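Local coordinates for putative uncharacterized protein (Leishmania major, PDB 3M3I) that is of unknown function but belongs to the cupin superfamily (DUF985) and folds into the beta-barrel expected of that group, at residues P32-G37 against F182-F187. Sequence-based numbering, arbitrary orientation.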
ATOM      1  N   PRO A  32       9.644  -5.150  17.419  1.00 69.62           N
ATOM      2  CA  PRO A  32      10.541  -4.029  17.139  1.00 70.41           C
ATOM      3  C   PRO A  32      11.342  -4.223  15.866  1.00 71.75           C
ATOM      4  O   PRO A  32      11.777  -5.328  15.568  1.00 73.33           O
ATOM      5  CB  PRO A  32      11.489  -4.028  18.346  1.00 72.94           C
ATOM      6  CG  PRO A  32      10.687  -4.603  19.422  1.00 72.46           C
ATOM      7  CD  PRO A  32       9.891  -5.692  18.763  1.00 71.19           C
ATOM      8  N   HIS A  33      11.532  -3.129  15.148  1.00 71.53           N
ATOM      9  CA  HIS A  33      12.299  -3.089  13.923  1.00 73.39           C
ATOM     10  C   HIS A  33      13.651  -2.437  14.232  1.00 76.48           C
ATOM     11  O   HIS A  33      13.730  -1.550  15.075  1.00 76.32           O
ATOM     12  CB  HIS A  33      11.523  -2.272  12.885  1.00 71.60           C
ATOM     13  CG  HIS A  33      12.001  -2.459  11.485  1.00 73.58           C
ATOM     14  ND1 HIS A  33      13.189  -1.932  11.031  1.00 76.65           N
ATOM     15  CD2 HIS A  33      11.456  -3.117  10.439  1.00 73.54           C
ATOM     16  CE1 HIS A  33      13.355  -2.260   9.764  1.00 78.43           C
ATOM     17  NE2 HIS A  33      12.313  -2.972   9.378  1.00 76.55           N
ATOM     18  N   PRO A  34      14.732  -2.901  13.580  1.00 75.97           N
ATOM     19  CA  PRO A  34      16.044  -2.287  13.790  1.00 78.77           C
ATOM     20  C   PRO A  34      16.032  -0.746  13.763  1.00 76.47           C
ATOM     21  O   PRO A  34      16.486  -0.115  14.721  1.00 76.62           O
ATOM     22  CB  PRO A  34      16.873  -2.876  12.649  1.00 82.92           C
ATOM     23  CG  PRO A  34      16.274  -4.229  12.416  1.00 83.35           C
ATOM     24  CD  PRO A  34      14.845  -4.185  12.860  1.00 78.48           C
ATOM     25  N   GLU A  35      15.487  -0.157  12.693  1.00 74.90           N
ATOM     26  CA  GLU A  35      15.398   1.312  12.536  1.00 73.53           C
ATOM     27  C   GLU A  35      14.677   2.010  13.714  1.00 70.46           C
ATOM     28  O   GLU A  35      14.974   3.159  14.052  1.00 70.20           O
ATOM     29  CB  GLU A  35      14.704   1.660  11.196  1.00 73.26           C
ATOM     30  CG  GLU A  35      13.183   1.329  11.146  1.00 70.18           C
ATOM     31  CD  GLU A  35      12.569   1.436   9.756  1.00 71.04           C
ATOM     32  OE1 GLU A  35      12.933   0.640   8.856  1.00 73.44           O
ATOM     33  OE2 GLU A  35      11.699   2.315   9.549  1.00 70.07           O
ATOM     34  N   GLY A  36      13.742   1.294  14.333  1.00 68.87           N
ATOM     35  CA  GLY A  36      12.936   1.807  15.427  1.00 67.17           C
ATOM     36  C   GLY A  36      11.516   1.432  15.098  1.00 65.57           C
ATOM     37  O   GLY A  36      11.293   0.736  14.110  1.00 65.56           O
ATOM     38  N   GLY A  37      10.556   1.875  15.901  1.00 64.87           N
ATOM     39  CA  GLY A  37       9.163   1.538  15.672  1.00 64.20           C
ATOM     40  C   GLY A  37       8.890   0.049  15.648  1.00 64.60           C
ATOM     41  O   GLY A  37       9.747  -0.737  15.976  1.00 65.84           O
ATOM     42  N   PHE A 182      12.165  -5.771  -0.252  1.00 60.05           N
ATOM     43  CA  PHE A 182      13.104  -5.544   0.835  1.00 59.89           C
ATOM     44  C   PHE A 182      14.021  -6.764   1.093  1.00 60.42           C
ATOM     45  O   PHE A 182      13.602  -7.925   1.015  1.00 61.16           O
ATOM     46  CB  PHE A 182      12.329  -5.164   2.113  1.00 60.14           C
ATOM     47  CG  PHE A 182      13.208  -4.847   3.276  1.00 60.12           C
ATOM     48  CD1 PHE A 182      13.682  -3.573   3.475  1.00 59.55           C
ATOM     49  CD2 PHE A 182      13.567  -5.822   4.170  1.00 60.87           C
ATOM     50  CE1 PHE A 182      14.500  -3.285   4.540  1.00 59.67           C
ATOM     51  CE2 PHE A 182      14.386  -5.530   5.228  1.00 61.02           C
ATOM     52  CZ  PHE A 182      14.850  -4.263   5.404  1.00 60.39           C
ATOM     53  N   ASP A 183      15.280  -6.465   1.402  1.00 60.21           N
ATOM     54  CA  ASP A 183      16.272  -7.458   1.762  1.00 60.84           C
ATOM     55  C   ASP A 183      17.252  -6.720   2.656  1.00 60.69           C
ATOM     56  O   ASP A 183      17.721  -5.641   2.303  1.00 60.09           O
ATOM     57  CB  ASP A 183      16.956  -8.027   0.506  1.00 60.96           C
ATOM     58  CG  ASP A 183      17.868  -9.230   0.805  1.00 61.88           C
ATOM     59  OD1 ASP A 183      17.627 -10.318   0.248  1.00 62.53           O
ATOM     60  OD2 ASP A 183      18.847  -9.094   1.585  1.00 62.11           O
ATOM     61  N   TYR A 184      17.550  -7.280   3.830  1.00 61.43           N
ATOM     62  CA  TYR A 184      18.451  -6.606   4.772  1.00 61.48           C
ATOM     63  C   TYR A 184      19.847  -6.381   4.178  1.00 61.39           C
ATOM     64  O   TYR A 184      20.595  -5.536   4.667  1.00 61.32           O
ATOM     65  CB  TYR A 184      18.531  -7.354   6.105  1.00 62.59           C
ATOM     66  CG  TYR A 184      17.396  -7.039   7.060  1.00 62.80           C
ATOM     67  CD1 TYR A 184      17.343  -5.833   7.731  1.00 62.39           C
ATOM     68  CD2 TYR A 184      16.373  -7.959   7.291  1.00 63.61           C
ATOM     69  CE1 TYR A 184      16.295  -5.546   8.620  1.00 62.76           C
ATOM     70  CE2 TYR A 184      15.314  -7.680   8.168  1.00 64.04           C
ATOM     71  CZ  TYR A 184      15.287  -6.481   8.826  1.00 63.61           C
ATOM     72  OH  TYR A 184      14.249  -6.204   9.691  1.00 64.20           O
ATOM     73  N   ARG A 185      20.191  -7.088   3.095  1.00 61.54           N
ATOM     74  CA  ARG A 185      21.443  -6.800   2.422  1.00 61.60           C
ATOM     75  C   ARG A 185      21.444  -5.381   1.854  1.00 60.81           C
ATOM     76  O   ARG A 185      22.513  -4.802   1.701  1.00 61.01           O
ATOM     77  CB  ARG A 185      21.772  -7.845   1.366  1.00 62.10           C
ATOM     78  CG  ARG A 185      22.266  -9.165   1.953  1.00 63.26           C
ATOM     79  CD  ARG A 185      22.450 -10.251   0.922  1.00 63.88           C
ATOM     80  NE  ARG A 185      21.193 -10.626   0.284  1.00 63.56           N
ATOM     81  CZ  ARG A 185      21.029 -11.643  -0.573  1.00 64.16           C
ATOM     82  NH1 ARG A 185      22.037 -12.448  -0.894  1.00 65.15           N
ATOM     83  NH2 ARG A 185      19.826 -11.872  -1.092  1.00 63.93           N
ATOM     84  N   ASP A 186      20.253  -4.825   1.585  1.00 60.14           N
ATOM     85  CA  ASP A 186      20.075  -3.448   1.102  1.00 59.59           C
ATOM     86  C   ASP A 186      19.659  -2.445   2.197  1.00 59.31           C
ATOM     87  O   ASP A 186      19.177  -1.342   1.894  1.00 58.94           O
ATOM     88  CB  ASP A 186      18.982  -3.430   0.031  1.00 59.25           C
ATOM     89  CG  ASP A 186      19.162  -4.503  -1.004  1.00 59.62           C
ATOM     90  OD1 ASP A 186      20.293  -4.685  -1.444  1.00 60.03           O
ATOM     91  OD2 ASP A 186      18.175  -5.157  -1.398  1.00 59.63           O
ATOM     92  N   PHE A 187      19.817  -2.822   3.461  1.00 59.66           N
ATOM     93  CA  PHE A 187      19.381  -1.998   4.581  1.00 59.59           C
ATOM     94  C   PHE A 187      20.610  -1.408   5.210  1.00 59.97           C
ATOM     95  O   PHE A 187      21.480  -2.147   5.727  1.00 60.62           O
ATOM     96  CB  PHE A 187      18.614  -2.866   5.553  1.00 60.02           C
ATOM     97  CG  PHE A 187      18.127  -2.152   6.781  1.00 60.19           C
ATOM     98  CD1 PHE A 187      17.042  -1.282   6.714  1.00 59.78           C
ATOM     99  CD2 PHE A 187      18.715  -2.395   8.024  1.00 60.96           C
ATOM    100  CE1 PHE A 187      16.580  -0.654   7.845  1.00 60.10           C
ATOM    101  CE2 PHE A 187      18.254  -1.764   9.156  1.00 61.28           C
ATOM    102  CZ  PHE A 187      17.183  -0.894   9.074  1.00 60.84           C
TER
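H33, P34 and E35, on a type I beta turn, meet the aromatic rings of Y184 and F187 in a small side-chain contact between two loops of the cupin fold. No hydrogen bond crosses it, and the backbones stay well apart, with CA of E35 9.5 Å from CA of F187. F187 makes the largest contribution. Its CB points toward the turn, and chi1 of 179° sets CG anti to the backbone N. The CE1, CE2 and CZ atoms of its ring meet three residues: CE2 lies 3.9 Å from P34 CB, while CE1 is 4.1 Å from H33 CE1 and 4.0 Å from E35 OE1. H33 turns its edge toward the F187 face in an offset edge-to-face pair, ring centres 5.8 Å apart and planes at 68°. The E35 side chain crosses F187 at about a right angle; its other oxygen, OE2, is hydrogen-bonded to S73 OG. Y184 comes in by its hydroxyl end: OH sits over one face of the H33 imidazole, 3.8 Å from NE2, and Y184 CE1 packs 4.0 Å from P34 CG. Behind this, F182 CE2 lies over the centre of the Y184 ring, backing the tyrosine from within its own loop. H33 ND1 takes a weak hydrogen bond from E35 N, close to the imidazole plane, which ties the ring to its own turn. Y39, on strand 38-44, sets its ring edge-to-face with H33, and its OH makes a weak hydrogen bond with Y184 OH. The contact thus joins the hairpin connection between strands 31-32 and 38-44 to the loop leading from strand 172-179 into strand 188-189.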